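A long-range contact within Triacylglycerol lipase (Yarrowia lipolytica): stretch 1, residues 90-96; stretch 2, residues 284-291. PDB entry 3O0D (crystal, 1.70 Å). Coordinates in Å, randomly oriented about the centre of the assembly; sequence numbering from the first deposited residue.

Stretch 1 90-96: SLEDVIT
Stretch 2, residues 284-291: NVIGNHLQ

Two helices nearly two hundred residues apart in sequence meet here almost at right angles. Leu-91 to Thr-96 form the start of one, which runs on beyond the stretch; the other begins at Val-285. Their N-to-C directions differ by 102°, and the axes stay 11.1 Å apart at closest approach, and side chains from both helices meet across the gap. The register is set by Glu-92 and Ile-286, whose CA atoms lie 7.1 Å apart.

The backbone of stretch 1 is regular from Leu-91 onward, with phi near -60° and psi between -34° and -47°. Ser-90, at -53/144, sits outside the helix as its N-cap: with chi1 at 83° (p), its OG accepts from Asp-93 N at 3.1 Å, satisfying an amide that the first turn leaves without a partner. Val-94 N to Ser-90 O, 2.9 Å, and Ile-95 N to Leu-91 O, 2.9 Å, carry the ladder on. Thr-96 takes chi1 m, which brings its OG1 to 2.8 Å from Glu-92 O, a hydrogen bond back to its own helix. In stretch 2, Asn-284 (-91/82) holds the N-cap position without a side-chain capping bond. Asn-288 N to Asn-284 O is 2.9 Å and His-289 N to Val-285 O 3.1 Å; psi then relaxes to -13° at His-289. Leu-290 N reaches both Gly-287 O at 3.1 Å and, weakly, Ile-286 O at 3.2 Å.

Stretch 1 contributes chiefly Leu-91 and Ile-95, one turn apart and both with CB directed toward the partner. Each uses the common helical rotamer, chi1 m and chi2 t (-62°/167° and -67°/159°). Ile-286 meets both. Its CB points sideways, but chi1 m with chi2 at -58° (m) brings Ile-286 CD1 to 3.6 Å from Ile-95 CD1 and 4.0 Å from Leu-91 CB. Leu-290 likewise starts sideways, and its m,t rotamer (-51°/-170°) carries Leu-290 CD2 to 3.6 Å from Leu-91 CD1. Val-285, chi1 t at 165°, adds a looser apolar contact, Val-285 CG1 to Ile-95 CG2 at 4.5 Å.

His-289 points toward stretch 1 with chi1 t (-176°) and chi2 52°. Its ring is packed by carbon: Leu-91 CD2 lies at the edge, near the ring plane, 4.1 Å from His-289 NE2, and Ile-95 CD1 approaches obliquely to 3.6 Å from His-289 CD2. Both ring nitrogens are hydrogen-bonded elsewhere in the structure, so the buried imidazole can accept these apolar neighbours without leaving a polar atom unsatisfied.

Glu-92 (chi1 m, -84°) lays its CG 3.8 Å from Ile-286 CG1, lending its aliphatic part to the contact; its carboxylate is not modelled. No hydrogen bond joins the stretches among the modelled atoms. The contact is apolar in character: 277 Å² buried, both sides summed, mostly by aliphatic side chains with the His-289 ring among them. The polar bonds that are seen lie within each stretch or elsewhere in the structure.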

# COMPACT_ATOMS: atom_id res chain seq x y z
N SER A 90 -1.15 -6.84 -15.66
CA SER A 90 -1.00 -5.45 -16.08
C SER A 90 -1.93 -4.52 -15.30
O SER A 90 -3.09 -4.82 -14.96
CB SER A 90 -1.24 -5.33 -17.62
OG SER A 90 -2.65 -5.26 -17.90
N LEU A 91 -1.42 -3.31 -15.03
CA LEU A 91 -2.25 -2.35 -14.34
C LEU A 91 -3.56 -2.14 -15.07
O LEU A 91 -4.57 -2.05 -14.43
CB LEU A 91 -1.48 -0.99 -14.21
CG LEU A 91 -0.21 -1.10 -13.40
CD1 LEU A 91 0.63 0.17 -13.60
CD2 LEU A 91 -0.63 -1.22 -11.89
N GLU A 92 -3.55 -2.08 -16.42
CA GLU A 92 -4.78 -1.84 -17.15
C GLU A 92 -5.80 -2.93 -16.88
O GLU A 92 -6.97 -2.64 -16.59
CB GLU A 92 -4.53 -1.81 -18.67
CG GLU A 92 -4.09 -0.49 -19.10
N ASP A 93 -5.35 -4.17 -16.94
CA ASP A 93 -6.28 -5.31 -16.67
C ASP A 93 -6.81 -5.33 -15.24
O ASP A 93 -8.03 -5.54 -14.99
CB ASP A 93 -5.67 -6.68 -16.97
CG ASP A 93 -5.27 -6.88 -18.47
OD1 ASP A 93 -5.59 -6.04 -19.39
OD2 ASP A 93 -4.59 -7.89 -18.72
N VAL A 94 -5.91 -5.15 -14.26
CA VAL A 94 -6.36 -5.15 -12.90
C VAL A 94 -7.32 -3.97 -12.62
O VAL A 94 -8.36 -4.15 -11.97
CB VAL A 94 -5.11 -5.14 -11.99
CG1 VAL A 94 -5.60 -5.05 -10.55
CG2 VAL A 94 -4.34 -6.43 -12.24
N ILE A 95 -6.99 -2.72 -13.07
CA ILE A 95 -7.84 -1.60 -12.69
C ILE A 95 -9.22 -1.75 -13.36
O ILE A 95 -10.22 -1.34 -12.81
CB ILE A 95 -7.16 -0.27 -13.11
CG1 ILE A 95 -5.92 -0.12 -12.24
CG2 ILE A 95 -8.12 0.96 -13.09
CD1 ILE A 95 -4.85 0.84 -12.84
N THR A 96 -9.21 -2.32 -14.59
CA THR A 96 -10.50 -2.51 -15.27
C THR A 96 -11.35 -3.43 -14.43
O THR A 96 -12.53 -3.14 -14.21
CB THR A 96 -10.36 -3.04 -16.72
OG1 THR A 96 -9.57 -2.12 -17.52
CG2 THR A 96 -11.75 -3.14 -17.34
N ASN A 284 -6.32 10.93 -17.67
CA ASN A 284 -5.25 10.01 -18.04
C ASN A 284 -4.88 8.94 -17.00
O ASN A 284 -3.89 9.07 -16.16
CB ASN A 284 -4.00 10.85 -18.17
CG ASN A 284 -2.97 10.14 -18.89
OD1 ASN A 284 -3.24 9.40 -19.84
ND2 ASN A 284 -1.72 10.39 -18.52
N VAL A 285 -5.67 7.88 -17.02
CA VAL A 285 -5.83 7.07 -15.81
C VAL A 285 -4.50 6.35 -15.47
O VAL A 285 -4.02 6.50 -14.36
CB VAL A 285 -6.99 6.03 -16.06
CG1 VAL A 285 -7.00 4.85 -14.98
CG2 VAL A 285 -8.35 6.72 -16.10
N ILE A 286 -3.90 5.59 -16.38
CA ILE A 286 -2.67 4.85 -16.09
C ILE A 286 -1.54 5.85 -15.78
O ILE A 286 -0.88 5.71 -14.74
CB ILE A 286 -2.22 3.83 -17.17
CG1 ILE A 286 -3.22 2.72 -17.31
CG2 ILE A 286 -0.84 3.20 -16.86
CD1 ILE A 286 -3.52 1.89 -16.04
N GLY A 287 -1.35 6.90 -16.62
CA GLY A 287 -0.21 7.74 -16.38
C GLY A 287 -0.27 8.38 -15.00
O GLY A 287 0.80 8.48 -14.31
N ASN A 288 -1.45 8.83 -14.56
CA ASN A 288 -1.57 9.56 -13.30
C ASN A 288 -1.39 8.58 -12.15
O ASN A 288 -0.94 8.95 -11.08
CB ASN A 288 -2.95 10.17 -13.12
CG ASN A 288 -3.22 11.33 -14.13
OD1 ASN A 288 -2.28 11.90 -14.65
ND2 ASN A 288 -4.47 11.68 -14.33
N HIS A 289 -1.73 7.34 -12.40
CA HIS A 289 -1.51 6.29 -11.38
C HIS A 289 -0.06 5.89 -11.22
O HIS A 289 0.31 5.30 -10.17
CB HIS A 289 -2.33 5.06 -11.83
CG HIS A 289 -2.31 3.88 -10.86
ND1 HIS A 289 -2.62 4.02 -9.52
CD2 HIS A 289 -2.16 2.54 -11.09
CE1 HIS A 289 -2.69 2.80 -8.96
NE2 HIS A 289 -2.37 1.90 -9.89
N LEU A 290 0.83 6.27 -12.14
CA LEU A 290 2.30 5.94 -12.02
C LEU A 290 3.09 6.99 -11.22
O LEU A 290 4.21 6.70 -10.85
CB LEU A 290 3.00 5.80 -13.37
CG LEU A 290 2.26 4.84 -14.32
CD1 LEU A 290 3.18 4.59 -15.56
CD2 LEU A 290 1.85 3.54 -13.56
N GLN A 291 2.58 8.20 -11.09
CA GLN A 291 3.32 9.36 -10.62
C GLN A 291 3.33 9.56 -9.10
O GLN A 291 2.60 10.33 -8.62
CB GLN A 291 2.86 10.66 -11.33
CG GLN A 291 3.02 10.59 -12.82
CD GLN A 291 2.27 11.67 -13.57
OE1 GLN A 291 1.13 11.87 -13.38
NE2 GLN A 291 2.95 12.31 -14.49